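PDB 2W6L: COBE from Pseudomonas aeruginosa, which probably takes part in cobalamin (vitamin B12) biosynthesis, acting on or carrying a precorrin-type intermediate, although its precise role is not established. Local coordinates for residues A116-A121 with A131-L136; L42-S47 with E65-F70. One frame throughout, in Å; residues are numbered along the deposited sequence. Where two conformers were deposited one is given.

How the contacts relate
Both contacts are strand pairings in the one mixed sheet of this single-chain protein, and they lie at its two edges. Across the sheet the order is 68-71, 44-48, 9-15, 128-135, 116-124, so contact 2 joins one outermost strand to its parallel neighbour and contact 1 joins the other to its antiparallel neighbour. Strand 9-15 runs between them, bonded to 44-48 and to 128-135. The contact centres are about 15 Å apart, the nearest atoms about 5 Å, and they do not touch. Along the chain contact 2 closes before contact 1 opens. Helix 99-112 packs on residues of both, so one helix spans the sheet from its parallel to its antiparallel part.

Contact 1. Residues A116-A121 with A131-L136; sequences ADLLGA and ALARLL
L119 lays its isobutyl group over the neighbouring strand, and its CD1 branch fills the hollow beside L132. With CG anti to the carbonyl carbon (chi1 -53°), CD1 settles 3.8 Å from L132 CB, while CD2 turns the other way and lies alongside the methylenes of R134; that side chain was modelled in two conformers, so this second fit is to be read with caution. On the face it shares with A133, L118 CD2 rests 4.1 Å from A131 CB and also nears A133 CB; the small alanines make a shallow floor there, backed by helix 99-112. At the far end L136 lies against the D117 carboxylate, but so closely that the detail of this fit is doubtful. Between these bumps the backbones are tied by a reciprocal pair, D117 N to R134 O and R134 N to D117 O, both 3.0 Å, and by L119 N to L132 O at 2.8 Å. Beyond L119 a single water links the chains, donating to G120 O and accepting from L132 N. This is the antiparallel beta hairpin of strands 116-124 and 128-135, forming one edge of the sheet.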
ATOM      1  N   ALA A 116      10.563  -7.921  -0.452  1.00 30.46           N
ATOM      2  CA  ALA A 116       9.408  -7.625  -1.243  1.00 28.97           C
ATOM      3  C   ALA A 116       9.775  -6.782  -2.461  1.00 28.40           C
ATOM      4  O   ALA A 116      10.789  -6.081  -2.479  1.00 28.46           O
ATOM      5  CB  ALA A 116       8.346  -6.925  -0.380  1.00 29.31           C
ATOM      6  N   ASP A 117       8.940  -6.845  -3.483  1.00 27.68           N
ATOM      7  CA  ASP A 117       9.182  -6.067  -4.682  1.00 26.62           C
ATOM      8  C   ASP A 117       7.900  -5.345  -5.057  1.00 24.43           C
ATOM      9  O   ASP A 117       6.824  -5.941  -5.058  1.00 24.91           O
ATOM     10  CB  ASP A 117       9.602  -7.003  -5.838  1.00 27.54           C
ATOM     11  CG  ASP A 117      11.116  -7.281  -5.893  0.50 30.41           C
ATOM     12  OD1 ASP A 117      11.917  -6.660  -5.158  0.50 33.26           O
ATOM     13  OD2 ASP A 117      11.513  -8.136  -6.714  0.50 31.69           O
ATOM     14  N   LEU A 118       8.025  -4.095  -5.474  1.00 21.48           N
ATOM     15  CA  LEU A 118       6.899  -3.405  -6.047  1.00 20.71           C
ATOM     16  C   LEU A 118       6.563  -3.967  -7.432  1.00 22.50           C
ATOM     17  O   LEU A 118       7.480  -4.303  -8.211  1.00 20.97           O
ATOM     18  CB  LEU A 118       7.156  -1.906  -6.116  1.00 19.71           C
ATOM     19  CG  LEU A 118       7.268  -1.254  -4.723  1.00 18.66           C
ATOM     20  CD1 LEU A 118       8.062   0.062  -4.798  1.00 25.60           C
ATOM     21  CD2 LEU A 118       5.823  -0.977  -4.185  1.00 13.86           C
ATOM     22  N   LEU A 119       5.266  -4.020  -7.776  1.00 23.09           N
ATOM     23  CA  LEU A 119       4.887  -4.435  -9.138  1.00 24.17           C
ATOM     24  C   LEU A 119       5.158  -3.330 -10.155  1.00 25.62           C
ATOM     25  O   LEU A 119       5.478  -3.578 -11.324  1.00 26.28           O
ATOM     26  CB  LEU A 119       3.426  -4.897  -9.240  1.00 24.96           C
ATOM     27  CG  LEU A 119       2.903  -5.961  -8.290  1.00 26.53           C
ATOM     28  CD1 LEU A 119       1.548  -6.464  -8.797  1.00 27.44           C
ATOM     29  CD2 LEU A 119       3.880  -7.051  -8.183  1.00 28.51           C
ATOM     30  N   GLY A 120       5.061  -2.099  -9.706  1.00 26.36           N
ATOM     31  CA  GLY A 120       5.375  -0.994 -10.570  1.00 25.77           C
ATOM     32  C   GLY A 120       5.295   0.229  -9.748  1.00 25.28           C
ATOM     33  O   GLY A 120       5.031   0.173  -8.544  1.00 25.65           O
ATOM     34  N   ALA A 121       5.523   1.357 -10.388  1.00 25.15           N
ATOM     35  CA  ALA A 121       5.323   2.623  -9.720  1.00 25.38           C
ATOM     36  C   ALA A 121       3.836   2.756  -9.316  1.00 24.91           C
ATOM     37  O   ALA A 121       2.949   2.186  -9.994  1.00 24.16           O
ATOM     38  CB  ALA A 121       5.720   3.739 -10.662  1.00 27.00           C
ATOM     39  N   ALA A 131      -0.078   1.509  -4.454  1.00 14.65           N
ATOM     40  CA  ALA A 131       1.057   0.737  -4.989  1.00 14.47           C
ATOM     41  C   ALA A 131       0.847  -0.715  -4.604  1.00 15.37           C
ATOM     42  O   ALA A 131       0.190  -0.941  -3.605  1.00 16.21           O
ATOM     43  CB  ALA A 131       2.361   1.231  -4.382  1.00 14.20           C
ATOM     44  N   LEU A 132       1.423  -1.660  -5.350  1.00 15.39           N
ATOM     45  CA  LEU A 132       1.245  -3.099  -5.045  1.00 14.10           C
ATOM     46  C   LEU A 132       2.576  -3.687  -4.856  1.00 15.27           C
ATOM     47  O   LEU A 132       3.514  -3.390  -5.647  1.00 14.32           O
ATOM     48  CB  LEU A 132       0.509  -3.805  -6.221  1.00 14.59           C
ATOM     49  CG  LEU A 132      -0.853  -3.271  -6.563  1.00 17.53           C
ATOM     50  CD1 LEU A 132      -1.405  -4.128  -7.757  1.00 17.19           C
ATOM     51  CD2 LEU A 132      -1.843  -3.390  -5.373  1.00 18.17           C
ATOM     52  N   ALA A 133       2.726  -4.510  -3.799  1.00 15.79           N
ATOM     53  CA  ALA A 133       3.979  -5.171  -3.576  1.00 16.82           C
ATOM     54  C   ALA A 133       3.677  -6.677  -3.421  1.00 20.14           C
ATOM     55  O   ALA A 133       2.603  -7.065  -2.958  1.00 19.02           O
ATOM     56  CB  ALA A 133       4.634  -4.682  -2.351  1.00 17.53           C
ATOM     57  N   ARG A 134       4.631  -7.503  -3.833  1.00 24.18           N
ATOM     58  CA  ARG A 134       4.539  -8.957  -3.661  1.00 28.85           C
ATOM     59  C   ARG A 134       5.790  -9.488  -3.005  1.00 31.45           C
ATOM     60  O   ARG A 134       6.745  -8.768  -2.812  1.00 32.29           O
ATOM     61  CB  ARG A 134       4.346  -9.672  -5.001  1.00 29.48           C
ATOM     62  CG  ARG A 134       5.432  -9.353  -6.026  1.00 29.94           C
ATOM     63  CD  ARG A 134       5.209 -10.047  -7.348  1.00 31.85           C
ATOM     64  NE  ARG A 134       6.524 -10.326  -7.923  0.65 37.41           N
ATOM     65  CZ  ARG A 134       7.155 -11.486  -7.767  0.65 39.53           C
ATOM     66  NH1 ARG A 134       6.567 -12.472  -7.094  0.65 40.70           N
ATOM     67  NH2 ARG A 134       8.358 -11.666  -8.295  0.65 40.59           N
ATOM     68  N   LEU A 135       5.763 -10.751  -2.632  1.00 34.20           N
ATOM     69  CA  LEU A 135       6.946 -11.391  -2.076  1.00 38.64           C
ATOM     70  C   LEU A 135       7.896 -11.758  -3.231  1.00 40.64           C
ATOM     71  O   LEU A 135       7.475 -12.390  -4.192  1.00 41.75           O
ATOM     72  CB  LEU A 135       6.503 -12.604  -1.260  1.00 38.17           C
ATOM     73  CG  LEU A 135       7.074 -12.803   0.147  1.00 39.26           C
ATOM     74  CD1 LEU A 135       7.369 -11.482   0.847  1.00 38.91           C
ATOM     75  CD2 LEU A 135       6.157 -13.721   0.990  1.00 38.85           C
ATOM     76  N   LEU A 136       9.144 -11.284  -3.178  1.00 43.42           N
ATOM     77  CA  LEU A 136      10.164 -11.613  -4.187  1.00 46.48           C
ATOM     78  C   LEU A 136      10.220 -13.135  -4.460  1.00 48.05           C
ATOM     79  O   LEU A 136      10.766 -13.569  -5.473  1.00 49.39           O
ATOM     80  CB  LEU A 136      11.533 -11.073  -3.764  1.00 46.40           C
ATOM     81  CG  LEU A 136      12.450 -10.335  -4.734  1.00 46.65           C
ATOM     82  CD1 LEU A 136      13.721  -9.950  -4.014  1.00 46.44           C
ATOM     83  CD2 LEU A 136      12.795 -11.175  -5.967  1.00 48.94           C
TER
HETATM   84  O   HOH W   1       2.386  -0.607  -7.802  1.00 20.65           O

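Contact 2. Residues L42-S47 with E65-F70; sequences LDALAS and ERPVHF
R66 reaches across to the backbone just before strand 44-48: its NH1 gives a hydrogen bond to L42 O at 2.9 Å, the oxygen lying in the guanidinium plane. The bend at chi3 (-70°) brings the guanidinium edge-on to the L42 backbone, and L42 CB also touches NH1. The donor meets the carbonyl well off its C=O line, at 127°, and CD packs against the same oxygen. Further bonds, from NH1 to L39 O and from NE to L64 O, fix the rotation of the guanidinium.

Backbone bonds then carry the parallel pairing. L45 N binds P67 O at 2.8 Å, H69 N binds L45 O at 2.9 Å, and S47 N binds H69 O at 3.0 Å, so L45 uses both its N-H and its carbonyl on segment 65-70. CA-H...O contacts, such as V68 CA to L45 O, fill in between.

Apolar contacts begin at the entry to the pairing, where A44 CB touches P67 CG and, beside it, the edge of the H69 imidazole at CD2, 4.1 Å away. Farther along, L45 and V68 share one face, where CG2 of V68, anti to its backbone N, comes 4.1 Å from L45 CB; helix 55-64 packs over both residues. S47 CB meets the F70 ring obliquely on this face, while S47 OG bonds I13 O. A46 and H69 occupy the other face, with L107 of helix 99-112 packed against both.

These strands are joined by helix 55-64 in a beta-alpha-beta unit, and R66 follows the Schellman motif at E65 that ends that helix. The carbonyls of L42, L39 and L64 offer partial negative charge to its cationic guanidinium, which ties the end of helix 55-64 to the residues leading into strand 44-48.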
ATOM      1  N   LEU A  42      -5.821  -9.879  -2.910  1.00 24.46           N
ATOM      2  CA  LEU A  42      -5.121  -9.070  -1.884  1.00 23.61           C
ATOM      3  C   LEU A  42      -5.120  -9.750  -0.560  1.00 24.39           C
ATOM      4  O   LEU A  42      -6.160 -10.292  -0.127  1.00 25.38           O
ATOM      5  CB  LEU A  42      -5.796  -7.725  -1.657  1.00 22.83           C
ATOM      6  CG  LEU A  42      -5.787  -6.557  -2.593  1.00 25.60           C
ATOM      7  CD1 LEU A  42      -6.620  -5.434  -1.956  1.00 25.16           C
ATOM      8  CD2 LEU A  42      -4.346  -6.133  -2.783  1.00 24.46           C
ATOM      9  N   ASP A  43      -3.991  -9.674   0.132  1.00 23.56           N
ATOM     10  CA  ASP A  43      -3.893 -10.173   1.463  1.00 23.82           C
ATOM     11  C   ASP A  43      -4.146  -9.089   2.530  1.00 23.76           C
ATOM     12  O   ASP A  43      -4.609  -9.410   3.617  1.00 23.88           O
ATOM     13  CB  ASP A  43      -2.540 -10.828   1.660  1.00 24.73           C
ATOM     14  CG  ASP A  43      -2.401 -12.090   0.817  0.80 27.06           C
ATOM     15  OD1 ASP A  43      -3.071 -13.075   1.162  0.80 26.34           O
ATOM     16  OD2 ASP A  43      -1.699 -12.066  -0.203  0.80 28.90           O
ATOM     17  N   ALA A  44      -3.866  -7.811   2.205  1.00 21.18           N
ATOM     18  CA  ALA A  44      -3.956  -6.751   3.215  1.00 18.85           C
ATOM     19  C   ALA A  44      -3.713  -5.416   2.555  1.00 17.46           C
ATOM     20  O   ALA A  44      -3.108  -5.332   1.465  1.00 17.10           O
ATOM     21  CB  ALA A  44      -2.941  -6.951   4.293  1.00 18.23           C
ATOM     22  N   LEU A  45      -4.196  -4.372   3.223  1.00 16.91           N
ATOM     23  CA  LEU A  45      -3.872  -2.993   2.820  1.00 15.78           C
ATOM     24  C   LEU A  45      -2.876  -2.380   3.821  1.00 15.50           C
ATOM     25  O   LEU A  45      -2.876  -2.740   5.016  1.00 14.27           O
ATOM     26  CB  LEU A  45      -5.155  -2.159   2.853  1.00 17.02           C
ATOM     27  CG  LEU A  45      -6.407  -2.608   2.082  1.00 20.95           C
ATOM     28  CD1 LEU A  45      -7.503  -1.660   2.482  1.00 23.19           C
ATOM     29  CD2 LEU A  45      -6.125  -2.472   0.607  1.00 20.63           C
ATOM     30  N   ALA A  46      -2.042  -1.424   3.361  1.00 14.58           N
ATOM     31  CA  ALA A  46      -1.103  -0.806   4.271  1.00 11.57           C
ATOM     32  C   ALA A  46      -1.155   0.711   4.120  1.00 14.43           C
ATOM     33  O   ALA A  46      -1.323   1.178   3.007  1.00 12.17           O
ATOM     34  CB  ALA A  46       0.308  -1.267   3.933  1.00 13.81           C
ATOM     35  N   SER A  47      -0.910   1.486   5.188  1.00 14.26           N
ATOM     36  CA  SER A  47      -0.710   2.943   4.973  1.00 16.83           C
ATOM     37  C   SER A  47       0.139   3.420   6.131  1.00 17.60           C
ATOM     38  O   SER A  47       0.601   2.587   6.904  1.00 18.06           O
ATOM     39  CB  SER A  47      -2.039   3.717   4.895  1.00 18.72           C
ATOM     40  OG  SER A  47      -1.860   5.068   4.412  1.00 20.24           O
ATOM     41  N   GLU A  65     -13.156  -7.229   3.798  1.00 25.43           N
ATOM     42  CA  GLU A  65     -12.974  -8.215   4.865  1.00 28.27           C
ATOM     43  C   GLU A  65     -11.506  -8.615   4.996  1.00 28.03           C
ATOM     44  O   GLU A  65     -11.169  -9.774   5.221  1.00 27.52           O
ATOM     45  CB  GLU A  65     -13.897  -9.448   4.667  1.00 26.99           C
ATOM     46  CG  GLU A  65     -15.380  -9.096   4.409  1.00 29.18           C
ATOM     47  CD  GLU A  65     -16.319 -10.318   4.455  1.00 31.14           C
ATOM     48  OE1 GLU A  65     -15.911 -11.456   4.088  1.00 36.67           O
ATOM     49  OE2 GLU A  65     -17.482 -10.145   4.884  1.00 38.77           O
ATOM     50  N   ARG A  66     -10.611  -7.628   4.850  1.00 27.90           N
ATOM     51  CA  ARG A  66      -9.188  -7.870   5.002  1.00 25.60           C
ATOM     52  C   ARG A  66      -8.541  -6.741   5.810  1.00 23.64           C
ATOM     53  O   ARG A  66      -9.120  -5.681   5.901  1.00 23.65           O
ATOM     54  CB  ARG A  66      -8.566  -8.046   3.628  1.00 26.45           C
ATOM     55  CG  ARG A  66      -8.517  -9.598   3.362  1.00 27.98           C
ATOM     56  CD  ARG A  66      -8.450  -9.892   1.945  1.00 26.40           C
ATOM     57  NE  ARG A  66      -9.720  -9.567   1.310  1.00 26.63           N
ATOM     58  CZ  ARG A  66      -9.871  -9.422   0.007  1.00 24.69           C
ATOM     59  NH1 ARG A  66      -8.845  -9.605  -0.800  1.00 22.16           N
ATOM     60  NH2 ARG A  66     -11.050  -9.098  -0.491  1.00 25.39           N
ATOM     61  N   PRO A  67      -7.409  -7.004   6.467  1.00 22.60           N
ATOM     62  CA  PRO A  67      -6.927  -5.951   7.320  1.00 21.96           C
ATOM     63  C   PRO A  67      -6.254  -4.783   6.633  1.00 22.08           C
ATOM     64  O   PRO A  67      -5.713  -4.938   5.546  1.00 21.06           O
ATOM     65  CB  PRO A  67      -5.890  -6.652   8.189  1.00 21.76           C
ATOM     66  CG  PRO A  67      -5.449  -7.831   7.433  1.00 22.98           C
ATOM     67  CD  PRO A  67      -6.609  -8.230   6.605  1.00 22.24           C
ATOM     68  N   VAL A  68      -6.247  -3.649   7.346  1.00 19.65           N
ATOM     69  CA  VAL A  68      -5.451  -2.481   7.006  1.00 19.81           C
ATOM     70  C   VAL A  68      -4.490  -2.281   8.186  1.00 19.95           C
ATOM     71  O   VAL A  68      -4.904  -2.330   9.347  1.00 20.42           O
ATOM     72  CB  VAL A  68      -6.288  -1.217   6.690  1.00 19.22           C
ATOM     73  CG1 VAL A  68      -7.321  -0.885   7.826  1.00 22.86           C
ATOM     74  CG2 VAL A  68      -5.385  -0.064   6.339  1.00 19.50           C
ATOM     75  N   HIS A  69      -3.210  -2.213   7.876  1.00 19.06           N
ATOM     76  CA  HIS A  69      -2.174  -2.023   8.859  1.00 20.21           C
ATOM     77  C   HIS A  69      -1.641  -0.642   8.658  1.00 20.98           C
ATOM     78  O   HIS A  69      -1.326  -0.283   7.520  1.00 20.71           O
ATOM     79  CB  HIS A  69      -1.093  -3.005   8.550  1.00 19.54           C
ATOM     80  CG  HIS A  69      -1.481  -4.427   8.791  1.00 22.42           C
ATOM     81  ND1 HIS A  69      -1.194  -5.087   9.968  1.00 30.30           N
ATOM     82  CD2 HIS A  69      -2.127  -5.322   8.003  1.00 24.98           C
ATOM     83  CE1 HIS A  69      -1.632  -6.336   9.883  1.00 28.73           C
ATOM     84  NE2 HIS A  69      -2.187  -6.507   8.691  1.00 24.61           N
ATOM     85  N   PHE A  70      -1.462   0.108   9.758  1.00 21.05           N
ATOM     86  CA  PHE A  70      -0.875   1.450   9.681  1.00 21.69           C
ATOM     87  C   PHE A  70       0.492   1.416  10.290  1.00 23.60           C
ATOM     88  O   PHE A  70       0.664   1.002  11.458  1.00 23.82           O
ATOM     89  CB  PHE A  70      -1.738   2.461  10.396  1.00 21.55           C
ATOM     90  CG  PHE A  70      -3.122   2.602   9.829  1.00 22.15           C
ATOM     91  CD1 PHE A  70      -3.385   3.589   8.874  1.00 22.49           C
ATOM     92  CD2 PHE A  70      -4.169   1.756  10.246  1.00 21.33           C
ATOM     93  CE1 PHE A  70      -4.626   3.726   8.330  1.00 23.00           C
ATOM     94  CE2 PHE A  70      -5.478   1.932   9.724  1.00 18.60           C
ATOM     95  CZ  PHE A  70      -5.685   2.918   8.760  1.00 21.78           C
TER